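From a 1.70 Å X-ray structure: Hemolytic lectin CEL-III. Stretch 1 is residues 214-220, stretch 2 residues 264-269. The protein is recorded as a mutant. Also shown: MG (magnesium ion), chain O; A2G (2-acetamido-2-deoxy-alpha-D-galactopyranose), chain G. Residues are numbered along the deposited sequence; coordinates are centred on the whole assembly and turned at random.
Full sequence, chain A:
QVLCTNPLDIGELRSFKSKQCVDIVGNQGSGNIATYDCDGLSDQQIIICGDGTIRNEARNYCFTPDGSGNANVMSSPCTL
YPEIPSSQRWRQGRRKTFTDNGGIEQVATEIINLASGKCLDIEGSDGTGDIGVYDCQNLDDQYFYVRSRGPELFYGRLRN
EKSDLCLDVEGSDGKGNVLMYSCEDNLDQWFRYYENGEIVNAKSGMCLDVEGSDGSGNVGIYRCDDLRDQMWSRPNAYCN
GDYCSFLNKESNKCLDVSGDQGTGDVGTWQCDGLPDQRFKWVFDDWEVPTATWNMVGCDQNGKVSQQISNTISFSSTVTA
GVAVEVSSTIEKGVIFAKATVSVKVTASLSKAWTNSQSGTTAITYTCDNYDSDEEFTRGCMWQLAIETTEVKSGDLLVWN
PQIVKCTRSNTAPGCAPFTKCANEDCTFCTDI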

ATOM      1  N   ASP A 214      26.148   8.691   0.343  1.00 15.64           N
ATOM      2  CA  ASP A 214      26.972   8.254   1.484  1.00 15.81           C
ATOM      3  C   ASP A 214      26.345   8.516   2.864  1.00 15.35           C
ATOM      4  O   ASP A 214      26.942   8.166   3.893  1.00 15.18           O
ATOM      5  CB  ASP A 214      28.391   8.845   1.411  1.00 15.79           C
ATOM      6  CG  ASP A 214      28.432  10.375   1.589  1.00 19.12           C
ATOM      7  OD1 ASP A 214      27.389  11.020   1.842  1.00 17.70           O
ATOM      8  OD2 ASP A 214      29.548  10.935   1.463  1.00 20.34           O
ATOM      9  N   GLY A 215      25.186   9.171   2.878  1.00 15.20           N
ATOM     10  CA  GLY A 215      24.447   9.406   4.151  1.00 14.68           C
ATOM     11  C   GLY A 215      24.968  10.597   4.933  1.00 14.46           C
ATOM     12  O   GLY A 215      24.547  10.830   6.059  1.00 14.25           O
ATOM     13  N   SER A 216      25.854  11.371   4.324  1.00 14.45           N
ATOM     14  CA  SER A 216      26.411  12.571   4.977  1.00 15.72           C
ATOM     15  C   SER A 216      26.059  13.837   4.197  1.00 15.36           C
ATOM     16  O   SER A 216      26.505  14.017   3.059  1.00 16.49           O
ATOM     17  CB  SER A 216      27.945  12.441   5.061  1.00 16.59           C
ATOM     18  OG  SER A 216      28.347  11.389   5.921  1.00 19.87           O
ATOM     19  N   GLY A 217      25.285  14.726   4.812  1.00 14.66           N
ATOM     20  CA  GLY A 217      24.977  16.000   4.175  1.00 14.22           C
ATOM     21  C   GLY A 217      23.534  16.432   4.325  1.00 14.01           C
ATOM     22  O   GLY A 217      22.858  16.090   5.305  1.00 13.60           O
ATOM     23  N   ASN A 218      23.075  17.231   3.370  1.00 13.09           N
ATOM     24  CA  ASN A 218      21.818  17.917   3.528  1.00 12.77           C
ATOM     25  C   ASN A 218      20.651  16.949   3.364  1.00 12.84           C
ATOM     26  O   ASN A 218      20.698  16.049   2.545  1.00 13.77           O
ATOM     27  CB  ASN A 218      21.722  19.047   2.496  1.00 13.53           C
ATOM     28  CG  ASN A 218      20.563  19.991   2.757  1.00 15.06           C
ATOM     29  OD1 ASN A 218      20.066  20.104   3.864  1.00 15.07           O
ATOM     30  ND2 ASN A 218      20.150  20.713   1.711  1.00 20.74           N
ATOM     31  N   VAL A 219      19.631  17.118   4.188  1.00 11.96           N
ATOM     32  CA  VAL A 219      18.478  16.238   4.152  1.00 11.36           C
ATOM     33  C   VAL A 219      17.343  16.963   3.442  1.00 12.07           C
ATOM     34  O   VAL A 219      17.133  18.163   3.654  1.00 12.18           O
ATOM     35  CB  VAL A 219      18.103  15.787   5.579  1.00 11.67           C
ATOM     36  CG1 VAL A 219      16.675  15.216   5.646  1.00 10.47           C
ATOM     37  CG2 VAL A 219      19.113  14.712   6.043  1.00  8.49           C
ATOM     38  N   GLY A 220      16.645  16.225   2.579  1.00 12.25           N
ATOM     39  CA  GLY A 220      15.454  16.730   1.874  1.00 12.20           C
ATOM     40  C   GLY A 220      14.519  15.570   1.613  1.00 13.27           C
ATOM     41  O   GLY A 220      14.697  14.460   2.149  1.00 12.31           O
ATOM     42  N   GLY A 264      17.234  25.761  12.633  1.00 17.20           N
ATOM     43  CA  GLY A 264      17.722  25.955  11.263  1.00 16.96           C
ATOM     44  C   GLY A 264      17.512  24.782  10.315  1.00 15.97           C
ATOM     45  O   GLY A 264      16.559  24.001  10.453  1.00 15.65           O
ATOM     46  N   ASP A 265      18.417  24.676   9.352  1.00 15.16           N
ATOM     47  CA  ASP A 265      18.377  23.665   8.309  1.00 14.68           C
ATOM     48  C   ASP A 265      18.674  22.286   8.877  1.00 14.18           C
ATOM     49  O   ASP A 265      19.370  22.151   9.910  1.00 14.71           O
ATOM     50  CB  ASP A 265      19.440  24.009   7.261  1.00 14.75           C
ATOM     51  CG  ASP A 265      19.111  23.503   5.862  1.00 16.99           C
ATOM     52  OD1 ASP A 265      18.260  22.607   5.662  1.00 15.13           O
ATOM     53  OD2 ASP A 265      19.767  24.004   4.940  1.00 19.12           O
ATOM     54  N   VAL A 266      18.161  21.266   8.197  1.00 13.91           N
ATOM     55  CA  VAL A 266      18.302  19.874   8.655  1.00 12.87           C
ATOM     56  C   VAL A 266      19.200  19.069   7.727  1.00 13.18           C
ATOM     57  O   VAL A 266      19.080  19.157   6.499  1.00 12.06           O
ATOM     58  CB  VAL A 266      16.902  19.186   8.774  1.00 12.13           C
ATOM     59  CG1 VAL A 266      17.027  17.646   8.923  1.00 13.55           C
ATOM     60  CG2 VAL A 266      16.117  19.780   9.951  1.00 14.30           C
ATOM     61  N   GLY A 267      20.134  18.323   8.326  1.00 11.54           N
ATOM     62  CA  GLY A 267      21.024  17.433   7.556  1.00 12.68           C
ATOM     63  C   GLY A 267      21.357  16.219   8.381  1.00 12.20           C
ATOM     64  O   GLY A 267      20.645  15.909   9.356  1.00 12.95           O
ATOM     65  N   THR A 268      22.417  15.509   8.005  1.00 12.57           N
ATOM     66  CA  THR A 268      22.983  14.513   8.935  1.00 11.59           C
ATOM     67  C   THR A 268      24.323  14.971   9.476  1.00 12.91           C
ATOM     68  O   THR A 268      25.091  15.673   8.787  1.00 12.46           O
ATOM     69  CB  THR A 268      23.132  13.140   8.304  1.00 11.83           C
ATOM     70  OG1 THR A 268      23.969  13.248   7.157  1.00 10.42           O
ATOM     71  CG2 THR A 268      21.745  12.539   7.937  1.00 11.71           C
ATOM     72  N   TRP A 269      24.592  14.561  10.720  1.00 13.08           N
ATOM     73  CA  TRP A 269      25.821  14.956  11.400  1.00 14.77           C
ATOM     74  C   TRP A 269      26.149  13.924  12.445  1.00 14.55           C
ATOM     75  O   TRP A 269      25.259  13.217  12.929  1.00 14.30           O
ATOM     76  CB  TRP A 269      25.620  16.304  12.088  1.00 16.20           C
ATOM     77  CG  TRP A 269      26.890  16.958  12.532  1.00 17.68           C
ATOM     78  CD1 TRP A 269      27.368  17.042  13.812  1.00 19.28           C
ATOM     79  CD2 TRP A 269      27.847  17.606  11.700  1.00 19.10           C
ATOM     80  NE1 TRP A 269      28.559  17.723  13.827  1.00 21.73           N
ATOM     81  CE2 TRP A 269      28.879  18.080  12.542  1.00 20.02           C
ATOM     82  CE3 TRP A 269      27.930  17.844  10.322  1.00 20.21           C
ATOM     83  CZ2 TRP A 269      29.989  18.777  12.048  1.00 20.90           C
ATOM     84  CZ3 TRP A 269      29.047  18.540   9.830  1.00 21.79           C
ATOM     85  CH2 TRP A 269      30.049  19.002  10.701  1.00 20.56           C
TER
HETATM   86 MG    MG O1112      17.905  20.256   4.728  1.00 14.99          MG
HETATM   87  O5  A2G G1005      26.942  22.282  13.724  1.00 20.29           O
HETATM   88  C1  A2G G1005      27.412  22.413  15.076  1.00 20.22           C
HETATM   89  O1  A2G G1005      28.760  21.926  15.142  1.00 25.03           O
HETATM   90  C2  A2G G1005      26.471  21.648  16.038  1.00 18.38           C
HETATM   91  N2  A2G G1005      27.058  21.650  17.391  1.00 18.06           N
HETATM   92  C3  A2G G1005      26.225  20.194  15.615  1.00 16.86           C
HETATM   93  O3  A2G G1005      25.239  19.615  16.498  1.00 14.63           O
HETATM   94  C4  A2G G1005      25.820  20.147  14.130  1.00 15.35           C
HETATM   95  O4  A2G G1005      24.529  20.758  13.931  1.00 14.40           O
HETATM   96  C5  A2G G1005      26.801  20.924  13.250  1.00 19.06           C
HETATM   97  C6  A2G G1005      26.245  20.995  11.847  1.00 17.34           C
HETATM   98  O6  A2G G1005      27.276  21.547  11.011  1.00 23.43           O
HETATM   99  C7  A2G G1005      26.860  22.695  18.191  1.00 19.56           C
HETATM  100  O7  A2G G1005      26.214  23.670  17.828  1.00 19.72           O
HETATM  101  C8  A2G G1005      27.492  22.622  19.561  1.00 20.50           C
HETATM  102  O   HOH W   1      19.594  23.409   2.421  1.00 25.06           O

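Short strand contacts often gain their stability from what gathers around them, and this pair from the lectin CEL-III illustrates the principle. The backbones meet at a single beta bridge, Asn 218 with Gly 267, whose CA atoms lie 4.1 Å apart. Two hydrogen bonds flank it: Thr 268 N donates to Gly 217 O (2.8 Å), and Val 219 N to Val 266 O (3.1 Å). The close approach depends on glycine, for a CB on Gly 267 would lie 2.8 Å from Gly 217 O, a clash.

The Thr 268 side chain adds bonds to the opposing backbone. In its p rotamer, Thr 268 OG1 donates to Gly 215 O (2.7 Å) and accepts from Gly 217 N (3.1 Å), tying down the loop that leads into the bridge. Val 219, pointing toward the other stretch, adds apolar packing, its CB 4.0 Å from Val 266 CG1 and its CG2 3.9 Å from Thr 268 CG2.

At the other end, magnesium gathers oxygens from both stretches: Asn 218 OD1 at 2.3 Å from MG, Val 266 O at 2.4 Å, and Val 219 O and Asp 265 OD1 each at 2.5 Å. Asn 218 OD1 and Val 266 O, 3.0 Å apart, are therefore fellow ligands, not hydrogen-bond partners. Trp 269 points away, one ring face covered by the bound sugar.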